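Local coordinates for protein leucine aminopeptidase 2 (Saccharomyces cerevisiae, PDB 2XQ0) that cleaves preferentially di- and tripeptides as a zinc-dependent aminopeptidase of the M1 family and has low epoxide hydrolase activity, opening leukotriene A4 in vitro, at residues A[312-317]-A[321-326]; A[415-420]-A[429-434]. All coordinates share one frame; numbering follows the deposited sequence.

Interaction 1. Residues A[312-317]-A[321-326]. With ZN (zinc ion), chain C; BES (2-(3-amino-2-hydroxy-4-phenyl-butyrylamino)-4-methyl-pentanoic acid), chain B.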
ATOM      1  N   VAL A 312       2.986 -15.785  -1.115  1.00 22.83           N
ATOM      2  CA  VAL A 312       4.193 -15.839  -1.926  1.00 24.38           C
ATOM      3  C   VAL A 312       4.829 -14.456  -1.875  1.00 25.37           C
ATOM      4  O   VAL A 312       4.206 -13.487  -2.255  1.00 25.51           O
ATOM      5  CB  VAL A 312       3.871 -16.199  -3.399  1.00 24.65           C
ATOM      6  CG1 VAL A 312       5.102 -16.035  -4.265  1.00 24.27           C
ATOM      7  CG2 VAL A 312       3.335 -17.618  -3.502  1.00 19.74           C
ATOM      8  N   THR A 313       6.055 -14.366  -1.373  1.00 16.45           N
ATOM      9  CA  THR A 313       6.632 -13.078  -0.995  1.00 22.69           C
ATOM     10  C   THR A 313       7.902 -12.738  -1.765  1.00 20.25           C
ATOM     11  O   THR A 313       8.696 -13.613  -2.074  1.00 20.74           O
ATOM     12  CB  THR A 313       6.963 -13.090   0.508  1.00 23.52           C
ATOM     13  OG1 THR A 313       5.824 -13.563   1.232  1.00 23.37           O
ATOM     14  CG2 THR A 313       7.350 -11.681   1.005  1.00 18.10           C
ATOM     15  N   ASN A 314       8.107 -11.460  -2.068  1.00 19.27           N
ATOM     16  CA  ASN A 314       9.360 -11.054  -2.672  1.00 15.28           C
ATOM     17  C   ASN A 314      10.510 -11.267  -1.686  1.00 17.83           C
ATOM     18  O   ASN A 314      10.391 -10.983  -0.487  1.00 18.62           O
ATOM     19  CB  ASN A 314       9.325  -9.588  -3.144  1.00 19.55           C
ATOM     20  CG  ASN A 314       8.715  -8.637  -2.105  1.00 33.40           C
ATOM     21  OD1 ASN A 314       8.698  -8.921  -0.919  1.00 42.65           O
ATOM     22  ND2 ASN A 314       8.214  -7.502  -2.565  1.00 34.96           N
ATOM     23  N   CYS A 315      11.632 -11.763  -2.190  1.00 15.26           N
ATOM     24  CA  CYS A 315      12.743 -12.091  -1.312  1.00 18.84           C
ATOM     25  C   CYS A 315      13.476 -10.859  -0.807  1.00 23.62           C
ATOM     26  O   CYS A 315      14.119 -10.905   0.243  1.00 29.40           O
ATOM     27  CB  CYS A 315      13.715 -13.022  -2.031  1.00 30.85           C
ATOM     28  SG  CYS A 315      14.561 -12.227  -3.381  1.00 32.93           S
ATOM     29  N   SER A 316      13.390  -9.764  -1.558  1.00 22.49           N
ATOM     30  CA  SER A 316      14.034  -8.516  -1.174  1.00 20.58           C
ATOM     31  C   SER A 316      13.288  -7.369  -1.808  1.00 20.93           C
ATOM     32  O   SER A 316      12.398  -7.578  -2.630  1.00 22.08           O
ATOM     33  CB  SER A 316      15.488  -8.487  -1.643  1.00 28.77           C
ATOM     34  OG  SER A 316      15.598  -8.066  -2.990  1.00 25.24           O
ATOM     35  N   TRP A 317      13.671  -6.150  -1.459  1.00 19.41           N
ATOM     36  CA  TRP A 317      12.974  -4.979  -1.978  1.00 18.37           C
ATOM     37  C   TRP A 317      13.423  -4.607  -3.400  1.00 24.28           C
ATOM     38  O   TRP A 317      12.849  -3.724  -4.018  1.00 24.85           O
ATOM     39  CB  TRP A 317      13.058  -3.817  -0.986  1.00 19.71           C
ATOM     40  CG  TRP A 317      12.561  -4.278   0.377  1.00 21.94           C
ATOM     41  CD1 TRP A 317      13.313  -4.490   1.497  1.00 25.04           C
ATOM     42  CD2 TRP A 317      11.219  -4.669   0.717  1.00 25.08           C
ATOM     43  NE1 TRP A 317      12.518  -4.967   2.523  1.00 25.31           N
ATOM     44  CE2 TRP A 317      11.230  -5.087   2.066  1.00 20.59           C
ATOM     45  CE3 TRP A 317      10.007  -4.693   0.013  1.00 26.70           C
ATOM     46  CZ2 TRP A 317      10.073  -5.511   2.730  1.00 19.07           C
ATOM     47  CZ3 TRP A 317       8.864  -5.125   0.667  1.00 22.12           C
ATOM     48  CH2 TRP A 317       8.899  -5.520   2.007  1.00 18.57           C
ATOM     49  N   TRP A 321       8.252  -5.660  -7.313  1.00 17.31           N
ATOM     50  CA  TRP A 321       7.230  -5.802  -8.354  1.00 17.68           C
ATOM     51  C   TRP A 321       6.463  -7.136  -8.265  1.00 19.06           C
ATOM     52  O   TRP A 321       5.281  -7.204  -8.630  1.00 19.70           O
ATOM     53  CB  TRP A 321       7.821  -5.597  -9.760  1.00 21.00           C
ATOM     54  CG  TRP A 321       8.418  -6.829 -10.375  1.00 23.20           C
ATOM     55  CD1 TRP A 321       9.706  -7.265 -10.252  1.00 29.55           C
ATOM     56  CD2 TRP A 321       7.754  -7.767 -11.228  1.00 20.97           C
ATOM     57  NE1 TRP A 321       9.884  -8.425 -10.977  1.00 25.54           N
ATOM     58  CE2 TRP A 321       8.699  -8.758 -11.577  1.00 25.49           C
ATOM     59  CE3 TRP A 321       6.449  -7.870 -11.730  1.00 23.96           C
ATOM     60  CZ2 TRP A 321       8.379  -9.840 -12.413  1.00 25.05           C
ATOM     61  CZ3 TRP A 321       6.132  -8.947 -12.552  1.00 21.95           C
ATOM     62  CH2 TRP A 321       7.099  -9.915 -12.888  1.00 23.26           C
ATOM     63  N   LEU A 322       7.122  -8.185  -7.776  1.00 18.74           N
ATOM     64  CA  LEU A 322       6.476  -9.499  -7.649  1.00 18.72           C
ATOM     65  C   LEU A 322       5.298  -9.423  -6.698  1.00 19.02           C
ATOM     66  O   LEU A 322       4.319 -10.144  -6.847  1.00 25.32           O
ATOM     67  CB  LEU A 322       7.453 -10.553  -7.148  1.00 22.14           C
ATOM     68  CG  LEU A 322       8.476 -11.026  -8.193  1.00 23.58           C
ATOM     69  CD1 LEU A 322       9.522 -11.942  -7.568  1.00 21.71           C
ATOM     70  CD2 LEU A 322       7.745 -11.712  -9.347  1.00 21.96           C
ATOM     71  N   ASN A 323       5.426  -8.592  -5.664  0.53 19.06           N
ATOM     72  CA  ASN A 323       4.318  -8.345  -4.756  0.53 19.53           C
ATOM     73  C   ASN A 323       3.302  -7.442  -5.444  0.53 23.11           C
ATOM     74  O   ASN A 323       2.216  -7.887  -5.812  0.53 21.27           O
ATOM     75  CB  ASN A 323       4.781  -7.685  -3.444  0.53 21.16           C
ATOM     76  CG  ASN A 323       5.333  -8.684  -2.423  0.53 16.53           C
ATOM     77  OD1 ASN A 323       5.872  -9.731  -2.773  0.53 18.80           O
ATOM     78  ND2 ASN A 323       5.204  -8.346  -1.147  0.53 15.80           N
ATOM     79  N   GLU A 324       3.667  -6.175  -5.641  1.00 20.80           N
ATOM     80  CA  GLU A 324       2.685  -5.172  -6.067  1.00 17.78           C
ATOM     81  C   GLU A 324       2.188  -5.326  -7.511  1.00 20.17           C
ATOM     82  O   GLU A 324       1.039  -5.020  -7.798  1.00 21.21           O
ATOM     83  CB  GLU A 324       3.208  -3.754  -5.830  1.00 19.47           C
ATOM     84  CG  GLU A 324       3.449  -3.409  -4.351  1.00 27.80           C
ATOM     85  CD  GLU A 324       2.188  -3.480  -3.492  1.00 36.29           C
ATOM     86  OE1 GLU A 324       1.063  -3.490  -4.045  1.00 31.87           O
ATOM     87  OE2 GLU A 324       2.319  -3.511  -2.251  1.00 45.91           O
ATOM     88  N   GLY A 325       3.042  -5.786  -8.414  1.00 19.08           N
ATOM     89  CA  GLY A 325       2.632  -5.988  -9.806  1.00 19.11           C
ATOM     90  C   GLY A 325       1.630  -7.117  -9.939  1.00 16.55           C
ATOM     91  O   GLY A 325       0.569  -6.987 -10.579  1.00 16.62           O
ATOM     92  N   TRP A 326       1.934  -8.238  -9.313  1.00 15.37           N
ATOM     93  CA  TRP A 326       0.952  -9.316  -9.254  1.00 14.69           C
ATOM     94  C   TRP A 326      -0.365  -8.855  -8.611  1.00 20.64           C
ATOM     95  O   TRP A 326      -1.456  -9.102  -9.158  1.00 20.92           O
ATOM     96  CB  TRP A 326       1.536 -10.511  -8.480  1.00 13.89           C
ATOM     97  CG  TRP A 326       2.211 -11.492  -9.377  1.00 27.35           C
ATOM     98  CD1 TRP A 326       3.545 -11.762  -9.462  1.00 27.90           C
ATOM     99  CD2 TRP A 326       1.568 -12.344 -10.324  1.00 27.70           C
ATOM    100  NE1 TRP A 326       3.772 -12.736 -10.408  1.00 28.09           N
ATOM    101  CE2 TRP A 326       2.572 -13.110 -10.949  1.00 28.41           C
ATOM    102  CE3 TRP A 326       0.238 -12.533 -10.705  1.00 24.80           C
ATOM    103  CZ2 TRP A 326       2.287 -14.043 -11.941  1.00 25.84           C
ATOM    104  CZ3 TRP A 326      -0.041 -13.469 -11.697  1.00 25.61           C
ATOM    105  CH2 TRP A 326       0.970 -14.208 -12.293  1.00 23.53           C
TER
HETATM  106 ZN    ZN C1672      -0.402  -3.461  -2.351  1.00 30.57          ZN
HETATM  107  N2  BES B 901       1.118  -2.244   1.728  1.00 46.76           N
HETATM  108  C1  BES B 901       0.840  -1.434   0.560  1.00 45.88           C
HETATM  109  C6  BES B 901       1.165   0.033   0.847  1.00 46.67           C
HETATM  110  C7  BES B 901       2.644   0.194   1.118  1.00 48.03           C
HETATM  111  C8  BES B 901       3.570  -0.408   0.273  1.00 45.10           C
HETATM  112  C12 BES B 901       3.080   0.926   2.219  1.00 51.51           C
HETATM  113  C9  BES B 901       4.931  -0.268   0.522  1.00 44.27           C
HETATM  114  C11 BES B 901       4.443   1.064   2.467  1.00 49.59           C
HETATM  115  C10 BES B 901       5.370   0.468   1.618  1.00 44.60           C
HETATM  116  C2  BES B 901      -0.626  -1.572   0.127  1.00 44.93           C
HETATM  117  O2  BES B 901      -1.046  -2.916  -0.148  1.00 32.40           O
HETATM  118  C3  BES B 901      -0.801  -0.737  -1.097  1.00 47.59           C
HETATM  119  O3  BES B 901      -0.326  -1.077  -2.184  1.00 38.26           O
HETATM  120  N1  BES B 901      -1.485   0.363  -0.813  1.00 55.01           N
HETATM  121  C4  BES B 901      -1.868   1.438  -1.705  1.00 58.17           C
HETATM  122  C13 BES B 901      -3.302   1.085  -2.084  1.00 51.78           C
HETATM  123  C14 BES B 901      -3.525   1.052  -3.590  1.00 54.64           C
HETATM  124  C15 BES B 901      -4.750   0.208  -3.920  1.00 48.21           C
HETATM  125  C16 BES B 901      -2.293   0.550  -4.341  1.00 59.03           C
HETATM  126  C5  BES B 901      -1.876   2.694  -0.882  1.00 58.04           C
HETATM  127  O1  BES B 901      -1.692   3.793  -1.449  1.00 58.99           O
HETATM  128  O4  BES B 901      -2.063   2.589   0.357  1.00 49.54           O
HETATM  129  O   HOH W   1       4.964 -11.889  -4.018  1.00 35.50           O
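Asn314 and Asn323 lay their amides face over face, the planes 9° apart, with Asn314 ND2 3.1 Å from Asn323 CG. Although the flat groups stack, their polar atoms do not pair with each other. The bond is made instead by the strand backbone: Asn314 N donates to Asn323 OD1 over 2.9 Å, at an N-H...O angle of 142°. Asn323 has two deposited conformers, and these contacts belong to one of them. A water lies 2.7 Å from Asn323 OD1 and also close to Val312 O, though it has more acceptors in reach than protons to give. Asn314 CG sits between its backbone N and carbonyl carbon (chi1 45°), which swings the amide over its neighbour. Replacing Asn314 by an alanine would probably leave that face of the Asn323 amide without its stacking partner, though the backbone bond to OD1 could remain. Next along the helix, Glu324 OE1 binds zinc at 2.2 Å, completing with His301 and His305 the HExxH-type site of M1 peptidases. The side chain of Asn323 is about 5 Å from that of His305. Strand 312-314, which follows the zinc helix 297-311, runs parallel to strand 424-426, and helix 321-339 packs Trp321 against helix 388-403.

Interaction 2. Residues A[415-420]-A[429-434]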
ATOM      1  N   ARG A 415      -2.205 -20.379 -11.012  1.00 24.23           N
ATOM      2  CA  ARG A 415      -2.404 -21.365  -9.960  1.00 25.01           C
ATOM      3  C   ARG A 415      -1.120 -22.133  -9.661  1.00 28.67           C
ATOM      4  O   ARG A 415      -0.837 -22.445  -8.507  1.00 34.66           O
ATOM      5  CB  ARG A 415      -3.498 -22.351 -10.358  1.00 25.32           C
ATOM      6  CG  ARG A 415      -4.889 -21.787 -10.169  1.00 36.63           C
ATOM      7  CD  ARG A 415      -5.853 -22.367 -11.179  1.00 40.68           C
ATOM      8  NE  ARG A 415      -6.971 -21.456 -11.378  1.00 38.48           N
ATOM      9  CZ  ARG A 415      -7.817 -21.528 -12.392  1.00 41.97           C
ATOM     10  NH1 ARG A 415      -8.807 -20.649 -12.483  1.00 42.07           N
ATOM     11  NH2 ARG A 415      -7.673 -22.479 -13.306  1.00 45.59           N
ATOM     12  N   HIS A 416      -0.359 -22.458 -10.703  1.00 21.17           N
ATOM     13  CA  HIS A 416       0.853 -23.253 -10.530  1.00 28.57           C
ATOM     14  C   HIS A 416       1.863 -22.442  -9.737  1.00 29.66           C
ATOM     15  O   HIS A 416       2.456 -22.930  -8.765  1.00 27.34           O
ATOM     16  CB  HIS A 416       1.438 -23.624 -11.894  1.00 27.32           C
ATOM     17  CG  HIS A 416       2.716 -24.391 -11.809  1.00 38.82           C
ATOM     18  ND1 HIS A 416       3.950 -23.803 -11.979  1.00 43.58           N
ATOM     19  CD2 HIS A 416       2.954 -25.699 -11.560  1.00 42.82           C
ATOM     20  CE1 HIS A 416       4.894 -24.717 -11.846  1.00 42.22           C
ATOM     21  NE2 HIS A 416       4.316 -25.875 -11.589  1.00 46.84           N
ATOM     22  N   TYR A 417       2.046 -21.200 -10.174  1.00 25.92           N
ATOM     23  CA  TYR A 417       2.942 -20.249  -9.532  1.00 26.31           C
ATOM     24  C   TYR A 417       2.643 -20.092  -8.044  1.00 26.92           C
ATOM     25  O   TYR A 417       3.532 -20.293  -7.221  1.00 27.42           O
ATOM     26  CB  TYR A 417       2.869 -18.899 -10.260  1.00 25.17           C
ATOM     27  CG  TYR A 417       3.636 -17.761  -9.611  1.00 25.76           C
ATOM     28  CD1 TYR A 417       5.024 -17.683  -9.703  1.00 29.41           C
ATOM     29  CD2 TYR A 417       2.972 -16.749  -8.932  1.00 20.78           C
ATOM     30  CE1 TYR A 417       5.731 -16.633  -9.118  1.00 26.87           C
ATOM     31  CE2 TYR A 417       3.670 -15.697  -8.329  1.00 29.93           C
ATOM     32  CZ  TYR A 417       5.058 -15.648  -8.432  1.00 33.66           C
ATOM     33  OH  TYR A 417       5.777 -14.609  -7.854  1.00 33.80           O
ATOM     34  N   PHE A 418       1.406 -19.744  -7.682  1.00 20.83           N
ATOM     35  CA  PHE A 418       1.103 -19.497  -6.270  1.00 23.41           C
ATOM     36  C   PHE A 418       1.158 -20.778  -5.429  1.00 25.61           C
ATOM     37  O   PHE A 418       1.458 -20.726  -4.240  1.00 30.05           O
ATOM     38  CB  PHE A 418      -0.209 -18.704  -6.080  1.00 23.90           C
ATOM     39  CG  PHE A 418      -0.099 -17.275  -6.537  1.00 24.14           C
ATOM     40  CD1 PHE A 418       0.559 -16.343  -5.756  1.00 21.85           C
ATOM     41  CD2 PHE A 418      -0.580 -16.885  -7.772  1.00 25.17           C
ATOM     42  CE1 PHE A 418       0.709 -15.037  -6.187  1.00 27.25           C
ATOM     43  CE2 PHE A 418      -0.453 -15.577  -8.203  1.00 26.66           C
ATOM     44  CZ  PHE A 418       0.192 -14.652  -7.409  1.00 26.56           C
ATOM     45  N   LYS A 419       0.915 -21.927  -6.053  1.00 24.18           N
ATOM     46  CA  LYS A 419       1.085 -23.193  -5.340  1.00 26.02           C
ATOM     47  C   LYS A 419       2.562 -23.530  -5.112  1.00 24.68           C
ATOM     48  O   LYS A 419       2.942 -23.963  -4.027  1.00 30.07           O
ATOM     49  CB  LYS A 419       0.391 -24.345  -6.077  1.00 36.61           C
ATOM     50  CG  LYS A 419      -1.034 -24.617  -5.601  1.00 49.15           C
ATOM     51  CD  LYS A 419      -1.069 -24.942  -4.109  1.00 51.93           C
ATOM     52  CE  LYS A 419      -2.491 -25.035  -3.581  1.00 51.37           C
ATOM     53  NZ  LYS A 419      -2.495 -25.340  -2.125  1.00 51.51           N
ATOM     54  N   LYS A 420       3.387 -23.344  -6.137  1.00 24.03           N
ATOM     55  CA  LYS A 420       4.806 -23.687  -6.058  1.00 32.26           C
ATOM     56  C   LYS A 420       5.500 -22.918  -4.936  1.00 29.04           C
ATOM     57  O   LYS A 420       6.260 -23.479  -4.142  1.00 25.06           O
ATOM     58  CB  LYS A 420       5.495 -23.391  -7.399  1.00 30.80           C
ATOM     59  CG  LYS A 420       6.983 -23.658  -7.425  1.00 36.00           C
ATOM     60  CD  LYS A 420       7.570 -23.393  -8.810  1.00 40.53           C
ATOM     61  CE  LYS A 420       9.055 -23.740  -8.864  1.00 39.37           C
ATOM     62  NZ  LYS A 420       9.740 -23.161 -10.060  1.00 36.89           N
ATOM     63  N   PHE A 429      14.092 -14.011 -10.951  1.00 24.06           N
ATOM     64  CA  PHE A 429      14.702 -15.052 -11.761  1.00 26.81           C
ATOM     65  C   PHE A 429      13.972 -16.365 -11.560  1.00 18.54           C
ATOM     66  O   PHE A 429      13.758 -17.110 -12.516  1.00 27.38           O
ATOM     67  CB  PHE A 429      16.196 -15.164 -11.444  1.00 30.91           C
ATOM     68  CG  PHE A 429      16.911 -13.848 -11.510  1.00 29.67           C
ATOM     69  CD1 PHE A 429      17.148 -13.246 -12.735  1.00 33.44           C
ATOM     70  CD2 PHE A 429      17.291 -13.188 -10.355  1.00 28.32           C
ATOM     71  CE1 PHE A 429      17.774 -12.024 -12.808  1.00 37.19           C
ATOM     72  CE2 PHE A 429      17.929 -11.956 -10.416  1.00 29.72           C
ATOM     73  CZ  PHE A 429      18.171 -11.377 -11.643  1.00 29.29           C
ATOM     74  N   GLN A 430      13.550 -16.633 -10.325  1.00 24.72           N
ATOM     75  CA  GLN A 430      12.790 -17.845 -10.041  1.00 28.59           C
ATOM     76  C   GLN A 430      11.392 -17.756 -10.676  1.00 29.05           C
ATOM     77  O   GLN A 430      10.831 -18.757 -11.132  1.00 28.64           O
ATOM     78  CB  GLN A 430      12.688 -18.067  -8.529  1.00 27.60           C
ATOM     79  CG  GLN A 430      14.040 -18.257  -7.823  1.00 23.37           C
ATOM     80  CD  GLN A 430      13.890 -18.250  -6.321  1.00 26.01           C
ATOM     81  OE1 GLN A 430      13.849 -17.190  -5.699  1.00 25.49           O
ATOM     82  NE2 GLN A 430      13.777 -19.436  -5.725  1.00 25.67           N
ATOM     83  N   PHE A 431      10.829 -16.552 -10.700  1.00 27.66           N
ATOM     84  CA  PHE A 431       9.562 -16.327 -11.390  1.00 27.02           C
ATOM     85  C   PHE A 431       9.733 -16.748 -12.851  1.00 26.88           C
ATOM     86  O   PHE A 431       8.940 -17.526 -13.372  1.00 26.17           O
ATOM     87  CB  PHE A 431       9.132 -14.857 -11.290  1.00 24.28           C
ATOM     88  CG  PHE A 431       8.086 -14.447 -12.315  1.00 27.68           C
ATOM     89  CD1 PHE A 431       6.775 -14.860 -12.191  1.00 27.07           C
ATOM     90  CD2 PHE A 431       8.423 -13.633 -13.382  1.00 34.27           C
ATOM     91  CE1 PHE A 431       5.804 -14.480 -13.123  1.00 33.19           C
ATOM     92  CE2 PHE A 431       7.466 -13.248 -14.320  1.00 32.49           C
ATOM     93  CZ  PHE A 431       6.152 -13.679 -14.189  1.00 34.88           C
ATOM     94  N   LEU A 432      10.789 -16.259 -13.497  1.00 22.75           N
ATOM     95  CA  LEU A 432      11.015 -16.557 -14.921  1.00 25.26           C
ATOM     96  C   LEU A 432      11.250 -18.038 -15.207  1.00 29.97           C
ATOM     97  O   LEU A 432      10.697 -18.563 -16.157  1.00 30.11           O
ATOM     98  CB  LEU A 432      12.172 -15.730 -15.492  1.00 32.35           C
ATOM     99  CG  LEU A 432      11.929 -14.215 -15.447  1.00 33.25           C
ATOM    100  CD1 LEU A 432      13.205 -13.450 -15.743  1.00 41.01           C
ATOM    101  CD2 LEU A 432      10.828 -13.803 -16.400  1.00 42.73           C
ATOM    102  N   ASP A 433      12.075 -18.703 -14.397  1.00 30.72           N
ATOM    103  CA  ASP A 433      12.250 -20.152 -14.516  1.00 33.94           C
ATOM    104  C   ASP A 433      10.906 -20.872 -14.489  1.00 28.53           C
ATOM    105  O   ASP A 433      10.677 -21.801 -15.245  1.00 26.46           O
ATOM    106  CB  ASP A 433      13.084 -20.705 -13.358  1.00 33.94           C
ATOM    107  CG  ASP A 433      14.473 -20.125 -13.306  1.00 42.24           C
ATOM    108  OD1 ASP A 433      14.948 -19.645 -14.343  1.00 39.46           O
ATOM    109  OD2 ASP A 433      15.092 -20.167 -12.224  1.00 56.29           O
ATOM    110  N   THR A 434      10.045 -20.482 -13.562  1.00 26.25           N
ATOM    111  CA  THR A 434       8.760 -21.146 -13.406  1.00 28.48           C
ATOM    112  C   THR A 434       7.889 -20.937 -14.641  1.00 32.40           C
ATOM    113  O   THR A 434       7.191 -21.853 -15.103  1.00 34.16           O
ATOM    114  CB  THR A 434       8.019 -20.616 -12.174  1.00 31.49           C
ATOM    115  OG1 THR A 434       8.837 -20.822 -11.009  1.00 35.42           O
ATOM    116  CG2 THR A 434       6.680 -21.341 -12.018  1.00 24.98           C
TER
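Phe431 and Thr434, three residues apart on helix 428-438, meet Tyr417, His416 and Lys420 of helix 407-420, and a carbonyl one turn earlier takes part as well. That carbonyl belongs to Gln430, whose O accepts two bonds from within its own helix, from Thr434 N and from Thr434 OG1, arriving from opposite faces of its plane. Phe431 comes next, and its contact is an offset edge-to-face (T-shaped) pair: the phenyl edge is directed at the face of Tyr417, with centroids 5.7 Å apart and planes at 89°. The nearest atoms are Phe431 CD1 and Tyr417 CE1, 3.7 Å from each other. This pairing belongs to a helix-strand-helix unit of the M1 catalytic domain, in which strand 424-426 comes between the two helices in sequence; the short segments cross at 131°, their axes 11.1 Å apart at closest approach. Asp433 contributes little across the interface and forms a salt bridge with Arg10 instead. At Thr434 the backbone comes nearest to Tyr417, and the side chain divides its work. Its methyl CG2 rests at the edge of the His416 ring, close to the ring plane, while Phe438 meets that imidazole too. Its hydroxyl lies beside the backbone N (chi1 -58°), placing OG1 2.9 Å from Gln430 O, to which it donates. Lys420, fully extended, reaches it tip to tip, and NZ gives a hydrogen bond of 2.7 Å to Thr434 OG1. Glu437 is a long, weak ion-pair partner of the same lysine.

Overall arrangement
Interaction 1 and interaction 2 follow one another along the chain, the first closing before the second opens, and their centres lie about 12 Å apart in the M1 peptidase domain. They are in direct contact: Trp326 stacks on Tyr417, and Trp321 meets Phe431 edge-to-face, joining helix 321-339 to the helices 407-420 and 428-438. Strands 312-314 and 424-426 form a second tie, a two-stranded parallel sheet that pairs the strand of interaction 1 with the connection between the helices of interaction 2. Interaction 1 holds a zinc ligand, whereas the side chain of Tyr417 lies about 14 Å from the zinc, so interaction 2 is an outer layer, packed behind the helix that carries that ligand.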